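Local coordinates for protein putative dihydrodipicolinate synthase (Thermus thermophilus, PDB 2PCQ) that is a putative member of the dihydrodipicolinate synthetase family with a TIM-barrel fold, forms a four-chain assembly and binds a potassium ion, at residues 71-77 with 111-115; 195-200 with 229-233; 222-226 with 276-281. All blocks are in the same frame, centred on the assembly; numbering follows the deposited sequence.

Interaction 1 (71-77 with 111-115); sequences EETLPQA and YYEAL
Y111 carries its CG anti to the backbone N (chi1 -175°), which swings the ring out to meet L74, whose own CG stands anti to its carbonyl carbon (chi1 -73°); leucine end and tyrosine ring run alongside one another, pointing opposite ways. Their helices, 74-87 and 107-118, are successive outer helices of the TIM barrel, each following its own strand. L74 CD2 does most of the touching: it lies 3.5 Å from Y111 CD1, obliquely to the ring, and 3.7 Å from A114 CB. A branched leucine end suits this place, since it fits between a flat ring and a methyl one turn further along the facing helix. One turn on from T73, A77 CB points toward that helix and reaches L115 CD2 at 3.9 Å, an alanine methyl fitting beside both the Y111 ring and the leucine. T73 is the N-cap of helix 74-87. Its OG1 gives its proton to Q76 OE1 at 2.7 Å, tilted 22° from the carbonyl plane, and takes a weak capping bond from Q76 N, while Q76 NE2 is tied to the backbone O of V45 of the second subunit. The Y111 ring touches L69 of strand 66-69 as well as L74. At its far end a water joins the two segments, 2.6 Å from Y111 OH and accepting from E71 N at 3.0 Å.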
ATOM      1  N   GLU A  71      -7.293 -10.003  20.864  1.00 15.97           N
ATOM      2  CA  GLU A  71      -8.638  -9.495  21.096  1.00 17.31           C
ATOM      3  C   GLU A  71      -8.702  -8.050  20.613  1.00 18.14           C
ATOM      4  O   GLU A  71      -7.670  -7.417  20.376  1.00 19.14           O
ATOM      5  CB  GLU A  71      -8.999  -9.559  22.585  1.00 16.37           C
ATOM      6  CG  GLU A  71      -8.994 -10.953  23.205  1.00 17.92           C
ATOM      7  CD  GLU A  71      -9.951 -11.921  22.529  1.00 23.85           C
ATOM      8  OE1 GLU A  71     -11.039 -11.492  22.087  1.00 22.61           O
ATOM      9  OE2 GLU A  71      -9.618 -13.123  22.450  1.00 25.38           O
ATOM     10  N   GLU A  72      -9.920  -7.537  20.481  1.00 19.69           N
ATOM     11  CA  GLU A  72     -10.145  -6.179  20.008  1.00 17.85           C
ATOM     12  C   GLU A  72     -10.330  -5.186  21.148  1.00 18.52           C
ATOM     13  O   GLU A  72     -10.124  -3.991  20.960  1.00 21.75           O
ATOM     14  CB  GLU A  72     -11.389  -6.134  19.117  1.00 17.09           C
ATOM     15  CG  GLU A  72     -11.395  -7.107  17.936  1.00 18.47           C
ATOM     16  CD  GLU A  72     -10.617  -6.601  16.725  1.00 21.79           C
ATOM     17  OE1 GLU A  72     -10.083  -5.469  16.773  1.00 16.43           O
ATOM     18  OE2 GLU A  72     -10.546  -7.343  15.720  1.00 20.92           O
ATOM     19  N   THR A  73     -10.722  -5.672  22.325  1.00 15.28           N
ATOM     20  CA  THR A  73     -10.960  -4.790  23.467  1.00 15.65           C
ATOM     21  C   THR A  73     -10.497  -5.376  24.797  1.00 18.23           C
ATOM     22  O   THR A  73     -10.260  -6.575  24.913  1.00 19.25           O
ATOM     23  CB  THR A  73     -12.457  -4.468  23.612  1.00 16.19           C
ATOM     24  OG1 THR A  73     -13.167  -5.657  23.990  1.00 17.95           O
ATOM     25  CG2 THR A  73     -13.021  -3.948  22.300  1.00 16.96           C
ATOM     26  N   LEU A  74     -10.381  -4.517  25.803  1.00 17.08           N
ATOM     27  CA  LEU A  74      -9.960  -4.958  27.124  1.00 19.14           C
ATOM     28  C   LEU A  74     -10.979  -5.919  27.738  1.00 19.99           C
ATOM     29  O   LEU A  74     -10.606  -6.939  28.306  1.00 19.32           O
ATOM     30  CB  LEU A  74      -9.723  -3.747  28.033  1.00 20.43           C
ATOM     31  CG  LEU A  74      -8.439  -2.983  27.680  1.00 21.70           C
ATOM     32  CD1 LEU A  74      -8.346  -1.694  28.476  1.00 21.61           C
ATOM     33  CD2 LEU A  74      -7.233  -3.882  27.962  1.00 20.36           C
ATOM     34  N   PRO A  75     -12.283  -5.611  27.630  1.00 21.30           N
ATOM     35  CA  PRO A  75     -13.258  -6.539  28.211  1.00 21.70           C
ATOM     36  C   PRO A  75     -13.116  -7.951  27.636  1.00 21.20           C
ATOM     37  O   PRO A  75     -13.202  -8.935  28.369  1.00 21.67           O
ATOM     38  CB  PRO A  75     -14.593  -5.893  27.861  1.00 20.90           C
ATOM     39  CG  PRO A  75     -14.269  -4.435  27.967  1.00 20.62           C
ATOM     40  CD  PRO A  75     -12.937  -4.348  27.239  1.00 20.16           C
ATOM     41  N   GLN A  76     -12.898  -8.048  26.326  1.00 17.85           N
ATOM     42  CA  GLN A  76     -12.736  -9.349  25.678  1.00 17.02           C
ATOM     43  C   GLN A  76     -11.400  -9.976  26.058  1.00 17.69           C
ATOM     44  O   GLN A  76     -11.284 -11.193  26.166  1.00 18.20           O
ATOM     45  CB  GLN A  76     -12.801  -9.207  24.154  1.00 16.76           C
ATOM     46  CG  GLN A  76     -14.186  -8.913  23.610  1.00 17.14           C
ATOM     47  CD  GLN A  76     -14.142  -8.390  22.193  1.00 19.54           C
ATOM     48  OE1 GLN A  76     -13.514  -7.365  21.921  1.00 18.31           O
ATOM     49  NE2 GLN A  76     -14.808  -9.088  21.279  1.00 14.42           N
ATOM     50  N   ALA A  77     -10.394  -9.132  26.254  1.00 14.38           N
ATOM     51  CA  ALA A  77      -9.063  -9.592  26.618  1.00 18.72           C
ATOM     52  C   ALA A  77      -8.993 -10.160  28.035  1.00 22.06           C
ATOM     53  O   ALA A  77      -8.247 -11.106  28.294  1.00 20.39           O
ATOM     54  CB  ALA A  77      -8.069  -8.448  26.477  1.00 17.83           C
ATOM     55  N   TYR A 111      -3.934  -0.120  26.195  1.00 14.88           N
ATOM     56  CA  TYR A 111      -4.247  -1.537  26.034  1.00 16.20           C
ATOM     57  C   TYR A 111      -3.148  -2.411  26.642  1.00 16.26           C
ATOM     58  O   TYR A 111      -3.409  -3.244  27.509  1.00 16.78           O
ATOM     59  CB  TYR A 111      -4.408  -1.870  24.547  1.00 14.26           C
ATOM     60  CG  TYR A 111      -4.855  -3.289  24.266  1.00 17.09           C
ATOM     61  CD1 TYR A 111      -6.134  -3.726  24.621  1.00 18.19           C
ATOM     62  CD2 TYR A 111      -3.996  -4.201  23.653  1.00 16.43           C
ATOM     63  CE1 TYR A 111      -6.545  -5.037  24.369  1.00 19.15           C
ATOM     64  CE2 TYR A 111      -4.396  -5.512  23.398  1.00 15.76           C
ATOM     65  CZ  TYR A 111      -5.668  -5.922  23.760  1.00 17.35           C
ATOM     66  OH  TYR A 111      -6.057  -7.215  23.510  1.00 14.88           O
ATOM     67  N   TYR A 112      -1.918  -2.211  26.188  1.00 17.81           N
ATOM     68  CA  TYR A 112      -0.791  -2.991  26.675  1.00 19.19           C
ATOM     69  C   TYR A 112      -0.472  -2.771  28.153  1.00 20.20           C
ATOM     70  O   TYR A 112      -0.097  -3.708  28.852  1.00 19.21           O
ATOM     71  CB  TYR A 112       0.448  -2.703  25.827  1.00 14.84           C
ATOM     72  CG  TYR A 112       0.432  -3.404  24.487  1.00 17.00           C
ATOM     73  CD1 TYR A 112       0.393  -2.680  23.294  1.00 18.59           C
ATOM     74  CD2 TYR A 112       0.453  -4.797  24.410  1.00 16.35           C
ATOM     75  CE1 TYR A 112       0.379  -3.328  22.057  1.00 19.25           C
ATOM     76  CE2 TYR A 112       0.439  -5.453  23.181  1.00 17.80           C
ATOM     77  CZ  TYR A 112       0.405  -4.715  22.011  1.00 16.63           C
ATOM     78  OH  TYR A 112       0.414  -5.361  20.798  1.00 15.79           O
ATOM     79  N   GLU A 113      -0.619  -1.541  28.631  1.00 19.85           N
ATOM     80  CA  GLU A 113      -0.332  -1.259  30.032  1.00 21.13           C
ATOM     81  C   GLU A 113      -1.353  -1.944  30.931  1.00 22.52           C
ATOM     82  O   GLU A 113      -1.017  -2.401  32.020  1.00 24.80           O
ATOM     83  CB  GLU A 113      -0.317   0.252  30.275  1.00 22.81           C
ATOM     84  CG  GLU A 113       0.761   0.958  29.464  1.00 32.61           C
ATOM     85  CD  GLU A 113       0.741   2.460  29.630  1.00 40.04           C
ATOM     86  OE1 GLU A 113      -0.322   3.009  29.988  1.00 44.70           O
ATOM     87  OE2 GLU A 113       1.787   3.095  29.381  1.00 47.50           O
ATOM     88  N   ALA A 114      -2.595  -2.033  30.465  1.00 18.24           N
ATOM     89  CA  ALA A 114      -3.641  -2.690  31.237  1.00 17.22           C
ATOM     90  C   ALA A 114      -3.325  -4.180  31.357  1.00 21.66           C
ATOM     91  O   ALA A 114      -3.420  -4.760  32.440  1.00 22.17           O
ATOM     92  CB  ALA A 114      -4.990  -2.494  30.565  1.00 20.13           C
ATOM     93  N   LEU A 115      -2.948  -4.800  30.242  1.00 20.30           N
ATOM     94  CA  LEU A 115      -2.618  -6.221  30.244  1.00 18.24           C
ATOM     95  C   LEU A 115      -1.345  -6.504  31.052  1.00 18.32           C
ATOM     96  O   LEU A 115      -1.296  -7.452  31.834  1.00 19.10           O
ATOM     97  CB  LEU A 115      -2.433  -6.728  28.809  1.00 17.33           C
ATOM     98  CG  LEU A 115      -3.615  -6.582  27.841  1.00 19.84           C
ATOM     99  CD1 LEU A 115      -3.224  -7.146  26.477  1.00 22.55           C
ATOM    100  CD2 LEU A 115      -4.838  -7.311  28.382  1.00 19.01           C
TER
HETATM  101  O   HOH W   1      -4.796  -8.667  21.705  1.00 13.90           O

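Interaction 2 (195-200 with 229-233); sequences AAANLA and LGDLL
A196 O is gripped by two backbone donors, L199 N at 3.1 Å and A200 N at 3.0 Å, and this double hold keeps the turn compact where it faces segment 229-233 of helix 216-247. A further bond, from N198 N to A195 O, tightens the same turn. The contact itself is apolar: leucine methyls lie against alanine and leucine methyls and against the backbone around A195 and A196. L233 makes the closest approach. Its CG lies anti to the backbone N (chi1 -168°), which sends CD2 against the main chain of the turn, 3.5 Å from A196 CA, with A196 CB at 3.9 Å and A195 CB a little beyond. Alanine suits positions 195 and 196 because its short side chain lets a leucine methyl come right up to the backbone. The nearest pair of CA atoms, those of A196 and G230, are 5.9 Å apart. L229, one turn before L233, spreads its two methyls over different partners: CD2 meets A200 CB at 4.2 Å, and CD1 meets L199 CD1 at the same separation. L199 is the longer side chain of the turn, and it also packs on F269 of helix 266-278 and on A244 and L245 further along helix 216-247. The contact is thus buried on several sides. It joins the loop that follows the eighth strand of the barrel, 191-193, and leads into helix 201-212, to the long helix 216-247 of the C-terminal helical region, which packs beside the TIM barrel in this family.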
ATOM      1  N   ALA A 195       6.967 -21.020  12.627  1.00 15.31           N
ATOM      2  CA  ALA A 195       6.045 -22.059  12.197  1.00 16.99           C
ATOM      3  C   ALA A 195       6.860 -23.224  11.636  1.00 16.06           C
ATOM      4  O   ALA A 195       6.487 -24.384  11.791  1.00 18.85           O
ATOM      5  CB  ALA A 195       5.102 -21.513  11.123  1.00 15.16           C
ATOM      6  N   ALA A 196       7.977 -22.907  10.990  1.00 14.89           N
ATOM      7  CA  ALA A 196       8.838 -23.927  10.402  1.00 17.37           C
ATOM      8  C   ALA A 196       9.474 -24.814  11.471  1.00 17.13           C
ATOM      9  O   ALA A 196       9.935 -25.915  11.174  1.00 17.14           O
ATOM     10  CB  ALA A 196       9.921 -23.274   9.546  1.00 17.15           C
ATOM     11  N   ALA A 197       9.494 -24.334  12.713  1.00 16.82           N
ATOM     12  CA  ALA A 197      10.061 -25.106  13.812  1.00 17.76           C
ATOM     13  C   ALA A 197       9.122 -26.245  14.205  1.00 16.42           C
ATOM     14  O   ALA A 197       9.479 -27.093  15.024  1.00 18.22           O
ATOM     15  CB  ALA A 197      10.338 -24.209  15.013  1.00 14.89           C
ATOM     16  N   ASN A 198       7.917 -26.252  13.638  1.00 15.05           N
ATOM     17  CA  ASN A 198       6.963 -27.330  13.897  1.00 15.60           C
ATOM     18  C   ASN A 198       7.432 -28.540  13.084  1.00 17.04           C
ATOM     19  O   ASN A 198       7.108 -29.684  13.405  1.00 15.86           O
ATOM     20  CB  ASN A 198       5.553 -26.983  13.397  1.00 14.19           C
ATOM     21  CG  ASN A 198       4.817 -26.012  14.297  1.00 18.24           C
ATOM     22  OD1 ASN A 198       4.663 -24.837  13.966  1.00 20.75           O
ATOM     23  ND2 ASN A 198       4.349 -26.502  15.433  1.00 10.02           N
ATOM     24  N   LEU A 199       8.185 -28.271  12.021  1.00 14.21           N
ATOM     25  CA  LEU A 199       8.657 -29.322  11.125  1.00 16.08           C
ATOM     26  C   LEU A 199      10.120 -29.711  11.297  1.00 14.45           C
ATOM     27  O   LEU A 199      10.451 -30.898  11.292  1.00 18.42           O
ATOM     28  CB  LEU A 199       8.411 -28.899   9.673  1.00 11.15           C
ATOM     29  CG  LEU A 199       6.985 -28.444   9.327  1.00 16.10           C
ATOM     30  CD1 LEU A 199       6.934 -27.975   7.880  1.00 12.31           C
ATOM     31  CD2 LEU A 199       6.001 -29.580   9.556  1.00 15.98           C
ATOM     32  N   ALA A 200      10.996 -28.721  11.432  1.00 13.78           N
ATOM     33  CA  ALA A 200      12.421 -28.991  11.598  1.00 13.37           C
ATOM     34  C   ALA A 200      12.980 -28.237  12.801  1.00 13.54           C
ATOM     35  O   ALA A 200      13.920 -27.454  12.671  1.00 14.44           O
ATOM     36  CB  ALA A 200      13.176 -28.592  10.330  1.00 10.99           C
ATOM     37  N   LEU A 229      12.281 -24.113   2.741  1.00 14.83           N
ATOM     38  CA  LEU A 229      11.269 -24.594   3.674  1.00 15.48           C
ATOM     39  C   LEU A 229      10.523 -23.417   4.300  1.00 17.96           C
ATOM     40  O   LEU A 229       9.294 -23.383   4.312  1.00 16.79           O
ATOM     41  CB  LEU A 229      11.916 -25.426   4.791  1.00 15.44           C
ATOM     42  CG  LEU A 229      10.965 -25.938   5.882  1.00 22.47           C
ATOM     43  CD1 LEU A 229      10.229 -27.167   5.367  1.00 17.85           C
ATOM     44  CD2 LEU A 229      11.739 -26.280   7.153  1.00 15.91           C
ATOM     45  N   GLY A 230      11.274 -22.452   4.821  1.00 17.47           N
ATOM     46  CA  GLY A 230      10.658 -21.298   5.450  1.00 16.81           C
ATOM     47  C   GLY A 230       9.917 -20.391   4.485  1.00 14.98           C
ATOM     48  O   GLY A 230       8.867 -19.847   4.825  1.00 15.46           O
ATOM     49  N   ASP A 231      10.467 -20.232   3.284  1.00 17.57           N
ATOM     50  CA  ASP A 231       9.872 -19.383   2.252  1.00 16.50           C
ATOM     51  C   ASP A 231       8.541 -19.936   1.762  1.00 18.44           C
ATOM     52  O   ASP A 231       7.554 -19.209   1.684  1.00 15.14           O
ATOM     53  CB  ASP A 231      10.830 -19.248   1.065  1.00 14.44           C
ATOM     54  CG  ASP A 231      10.231 -18.446  -0.085  1.00 25.35           C
ATOM     55  OD1 ASP A 231      10.020 -17.226   0.077  1.00 21.00           O
ATOM     56  OD2 ASP A 231       9.967 -19.040  -1.153  1.00 25.74           O
ATOM     57  N   LEU A 232       8.517 -21.222   1.425  1.00 16.46           N
ATOM     58  CA  LEU A 232       7.290 -21.848   0.944  1.00 17.17           C
ATOM     59  C   LEU A 232       6.226 -21.933   2.028  1.00 15.86           C
ATOM     60  O   LEU A 232       5.049 -21.709   1.764  1.00 17.82           O
ATOM     61  CB  LEU A 232       7.574 -23.248   0.397  1.00 18.50           C
ATOM     62  CG  LEU A 232       8.216 -23.280  -0.990  1.00 24.24           C
ATOM     63  CD1 LEU A 232       8.592 -24.705  -1.345  1.00 24.07           C
ATOM     64  CD2 LEU A 232       7.243 -22.698  -2.019  1.00 26.23           C
ATOM     65  N   LEU A 233       6.638 -22.255   3.249  1.00 16.03           N
ATOM     66  CA  LEU A 233       5.689 -22.360   4.346  1.00 17.40           C
ATOM     67  C   LEU A 233       5.002 -21.018   4.596  1.00 17.98           C
ATOM     68  O   LEU A 233       3.805 -20.971   4.880  1.00 19.76           O
ATOM     69  CB  LEU A 233       6.398 -22.835   5.619  1.00 16.22           C
ATOM     70  CG  LEU A 233       5.501 -23.269   6.783  1.00 25.17           C
ATOM     71  CD1 LEU A 233       4.561 -24.383   6.323  1.00 18.01           C
ATOM     72  CD2 LEU A 233       6.364 -23.741   7.951  1.00 17.68           C
TER

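Interaction 3 (222-226 with 276-281); sequences LQKKL and LKEEGW
L226 and L276, with L222 beside them, form the buried side of this contact, while K225 and E279 make its more open edge. L226 CD2 approaches L276 CD1 at 4.3 Å, leucines suiting a seam between helices. W281 is intermediate: L222 CD1 lies 4.0 Å from its NE1, oblique to the indole, and A203 and A206 of helix 201-212 also touch the ring, yet a glycerol sits nearby. K225 spans both regimes. Its aliphatic part packs first, CG 3.9 Å from L276 CD2 and CD equally far from W281 NE1, running roughly perpendicular to the tryptophan side chain. Helix 266-278, the last of the C-terminal helical region beside the TIM barrel, ends here in a Schellman motif: G280 takes a positive phi (88°), where a CB would jam against the carbonyl O before it, and G280 N and W281 N bond back to K277 O and L276 O. W281, just after the glycine, directs its side chain at segment 222-226. On the outer side, exposed E279 holds its carboxylate out to the lysine. K225 bends at its last two torsions (chi3 -65°, chi4 -61°) to bring NZ within 2.9 Å of E279 OE1, on that oxygen's syn lone pair, with a weak second bond to OE2 at 3.3 Å.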
ATOM      1  N   LEU A 222      23.442 -23.507   6.667  1.00 15.56           N
ATOM      2  CA  LEU A 222      22.190 -24.039   7.193  1.00 18.16           C
ATOM      3  C   LEU A 222      21.045 -23.075   6.872  1.00 15.59           C
ATOM      4  O   LEU A 222      19.926 -23.500   6.576  1.00 17.27           O
ATOM      5  CB  LEU A 222      22.304 -24.272   8.703  1.00 20.74           C
ATOM      6  CG  LEU A 222      21.205 -25.115   9.355  1.00 23.95           C
ATOM      7  CD1 LEU A 222      20.929 -26.355   8.513  1.00 22.68           C
ATOM      8  CD2 LEU A 222      21.630 -25.504  10.770  1.00 16.75           C
ATOM      9  N   GLN A 223      21.336 -21.777   6.923  1.00 16.05           N
ATOM     10  CA  GLN A 223      20.347 -20.746   6.611  1.00 14.79           C
ATOM     11  C   GLN A 223      19.892 -20.913   5.157  1.00 16.59           C
ATOM     12  O   GLN A 223      18.704 -20.809   4.847  1.00 18.54           O
ATOM     13  CB  GLN A 223      20.965 -19.357   6.836  1.00 14.74           C
ATOM     14  CG  GLN A 223      20.391 -18.204   6.000  1.00 12.96           C
ATOM     15  CD  GLN A 223      18.967 -17.824   6.357  1.00 14.99           C
ATOM     16  OE1 GLN A 223      18.582 -17.808   7.531  1.00 17.03           O
ATOM     17  NE2 GLN A 223      18.180 -17.486   5.341  1.00 14.17           N
ATOM     18  N   LYS A 224      20.842 -21.180   4.267  1.00 15.44           N
ATOM     19  CA  LYS A 224      20.523 -21.378   2.859  1.00 14.02           C
ATOM     20  C   LYS A 224      19.726 -22.669   2.674  1.00 15.67           C
ATOM     21  O   LYS A 224      18.777 -22.719   1.890  1.00 15.32           O
ATOM     22  CB  LYS A 224      21.813 -21.431   2.035  1.00 15.75           C
ATOM     23  CG  LYS A 224      22.564 -20.106   2.017  1.00 21.04           C
ATOM     24  CD  LYS A 224      24.022 -20.268   1.608  1.00 22.82           C
ATOM     25  CE  LYS A 224      24.162 -20.803   0.200  1.00 28.05           C
ATOM     26  NZ  LYS A 224      25.599 -20.959  -0.171  1.00 35.30           N
ATOM     27  N   LYS A 225      20.110 -23.710   3.407  1.00 16.08           N
ATOM     28  CA  LYS A 225      19.429 -24.997   3.321  1.00 16.89           C
ATOM     29  C   LYS A 225      17.974 -24.908   3.776  1.00 16.70           C
ATOM     30  O   LYS A 225      17.090 -25.539   3.189  1.00 16.15           O
ATOM     31  CB  LYS A 225      20.159 -26.038   4.170  1.00 16.61           C
ATOM     32  CG  LYS A 225      19.488 -27.409   4.183  1.00 19.57           C
ATOM     33  CD  LYS A 225      20.307 -28.421   4.973  1.00 23.22           C
ATOM     34  CE  LYS A 225      21.655 -28.683   4.310  1.00 29.49           C
ATOM     35  NZ  LYS A 225      21.493 -29.247   2.940  1.00 31.92           N
ATOM     36  N   LEU A 226      17.727 -24.120   4.819  1.00 15.14           N
ATOM     37  CA  LEU A 226      16.379 -23.971   5.360  1.00 15.96           C
ATOM     38  C   LEU A 226      15.526 -22.892   4.681  1.00 17.31           C
ATOM     39  O   LEU A 226      14.320 -22.813   4.915  1.00 17.25           O
ATOM     40  CB  LEU A 226      16.454 -23.685   6.866  1.00 14.95           C
ATOM     41  CG  LEU A 226      17.095 -24.770   7.740  1.00 20.86           C
ATOM     42  CD1 LEU A 226      17.202 -24.285   9.187  1.00 15.02           C
ATOM     43  CD2 LEU A 226      16.261 -26.046   7.659  1.00 18.66           C
ATOM     44  N   LEU A 276      14.563 -32.579   3.308  1.00 21.83           N
ATOM     45  CA  LEU A 276      15.096 -32.287   4.631  1.00 21.16           C
ATOM     46  C   LEU A 276      14.940 -33.502   5.532  1.00 18.83           C
ATOM     47  O   LEU A 276      15.790 -33.769   6.381  1.00 18.75           O
ATOM     48  CB  LEU A 276      14.372 -31.088   5.253  1.00 21.84           C
ATOM     49  CG  LEU A 276      14.740 -29.714   4.687  1.00 24.81           C
ATOM     50  CD1 LEU A 276      13.853 -28.639   5.300  1.00 25.51           C
ATOM     51  CD2 LEU A 276      16.205 -29.427   4.982  1.00 23.50           C
ATOM     52  N   LYS A 277      13.855 -34.243   5.346  1.00 18.22           N
ATOM     53  CA  LYS A 277      13.625 -35.423   6.166  1.00 21.67           C
ATOM     54  C   LYS A 277      14.691 -36.479   5.890  1.00 24.04           C
ATOM     55  O   LYS A 277      15.183 -37.130   6.809  1.00 22.44           O
ATOM     56  CB  LYS A 277      12.240 -36.009   5.895  1.00 25.29           C
ATOM     57  CG  LYS A 277      11.902 -37.187   6.795  1.00 29.43           C
ATOM     58  CD  LYS A 277      10.538 -37.764   6.470  1.00 31.98           C
ATOM     59  CE  LYS A 277      10.233 -38.959   7.349  1.00 35.16           C
ATOM     60  NZ  LYS A 277       8.945 -39.596   6.974  1.00 44.45           N
ATOM     61  N   GLU A 278      15.045 -36.639   4.618  1.00 24.11           N
ATOM     62  CA  GLU A 278      16.055 -37.611   4.216  1.00 26.85           C
ATOM     63  C   GLU A 278      17.417 -37.216   4.786  1.00 28.31           C
ATOM     64  O   GLU A 278      18.246 -38.078   5.077  1.00 26.04           O
ATOM     65  CB  GLU A 278      16.121 -37.692   2.690  1.00 32.03           C
ATOM     66  CG  GLU A 278      17.089 -38.733   2.152  1.00 46.68           C
ATOM     67  CD  GLU A 278      16.772 -40.136   2.641  1.00 58.23           C
ATOM     68  OE1 GLU A 278      15.607 -40.567   2.502  1.00 63.43           O
ATOM     69  OE2 GLU A 278      17.689 -40.809   3.161  1.00 63.62           O
ATOM     70  N   GLU A 279      17.641 -35.913   4.945  1.00 23.97           N
ATOM     71  CA  GLU A 279      18.897 -35.414   5.504  1.00 24.88           C
ATOM     72  C   GLU A 279      18.918 -35.574   7.018  1.00 22.95           C
ATOM     73  O   GLU A 279      19.954 -35.372   7.649  1.00 26.72           O
ATOM     74  CB  GLU A 279      19.100 -33.932   5.179  1.00 26.50           C
ATOM     75  CG  GLU A 279      19.373 -33.617   3.731  1.00 34.00           C
ATOM     76  CD  GLU A 279      19.782 -32.170   3.547  1.00 40.84           C
ATOM     77  OE1 GLU A 279      20.815 -31.770   4.122  1.00 48.85           O
ATOM     78  OE2 GLU A 279      19.076 -31.430   2.836  1.00 45.58           O
ATOM     79  N   GLY A 280      17.767 -35.910   7.596  1.00 20.42           N
ATOM     80  CA  GLY A 280      17.680 -36.099   9.036  1.00 21.46           C
ATOM     81  C   GLY A 280      17.371 -34.849   9.844  1.00 20.04           C
ATOM     82  O   GLY A 280      17.590 -34.827  11.055  1.00 19.71           O
ATOM     83  N   TRP A 281      16.845 -33.818   9.186  1.00 20.56           N
ATOM     84  CA  TRP A 281      16.523 -32.556   9.854  1.00 19.24           C
ATOM     85  C   TRP A 281      15.071 -32.396  10.309  1.00 18.13           C
ATOM     86  O   TRP A 281      14.739 -31.422  10.988  1.00 19.86           O
ATOM     87  CB  TRP A 281      16.882 -31.378   8.941  1.00 15.47           C
ATOM     88  CG  TRP A 281      18.324 -30.958   8.995  1.00 17.10           C
ATOM     89  CD1 TRP A 281      19.146 -30.727   7.930  1.00 15.81           C
ATOM     90  CD2 TRP A 281      19.090 -30.655  10.170  1.00 15.43           C
ATOM     91  NE1 TRP A 281      20.378 -30.297   8.367  1.00 17.18           N
ATOM     92  CE2 TRP A 281      20.374 -30.249   9.737  1.00 17.75           C
ATOM     93  CE3 TRP A 281      18.826 -30.696  11.544  1.00 13.48           C
ATOM     94  CZ2 TRP A 281      21.384 -29.873  10.630  1.00 20.28           C
ATOM     95  CZ3 TRP A 281      19.831 -30.323  12.433  1.00 17.46           C
ATOM     96  CH2 TRP A 281      21.097 -29.923  11.970  1.00 17.37           C
TER

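In the fold
Interactions 2 and 3 are neighbours, their centres 11 Å apart, and both draw on helix 216-247. They touch directly: L229 CD2 of interaction 2 lies 3.7 Å from L276 CD1 of interaction 3, an apolar contact, and A200 CB packs on W281 O at 3.3 Å. Their segments alternate along the sequence. Interaction 2 joins the loop after strand 191-193 to helix 216-247, and interaction 3 joins that helix to the end of helix 266-278. Interaction 1 lies on the opposite side of the chain's centre, about 31 Å from interaction 2 and 40 Å from interaction 3, centre to centre. The bound potassium ion is about 14 Å from the L115 side chain, apart from the contact itself, with A143 and V148 at its site.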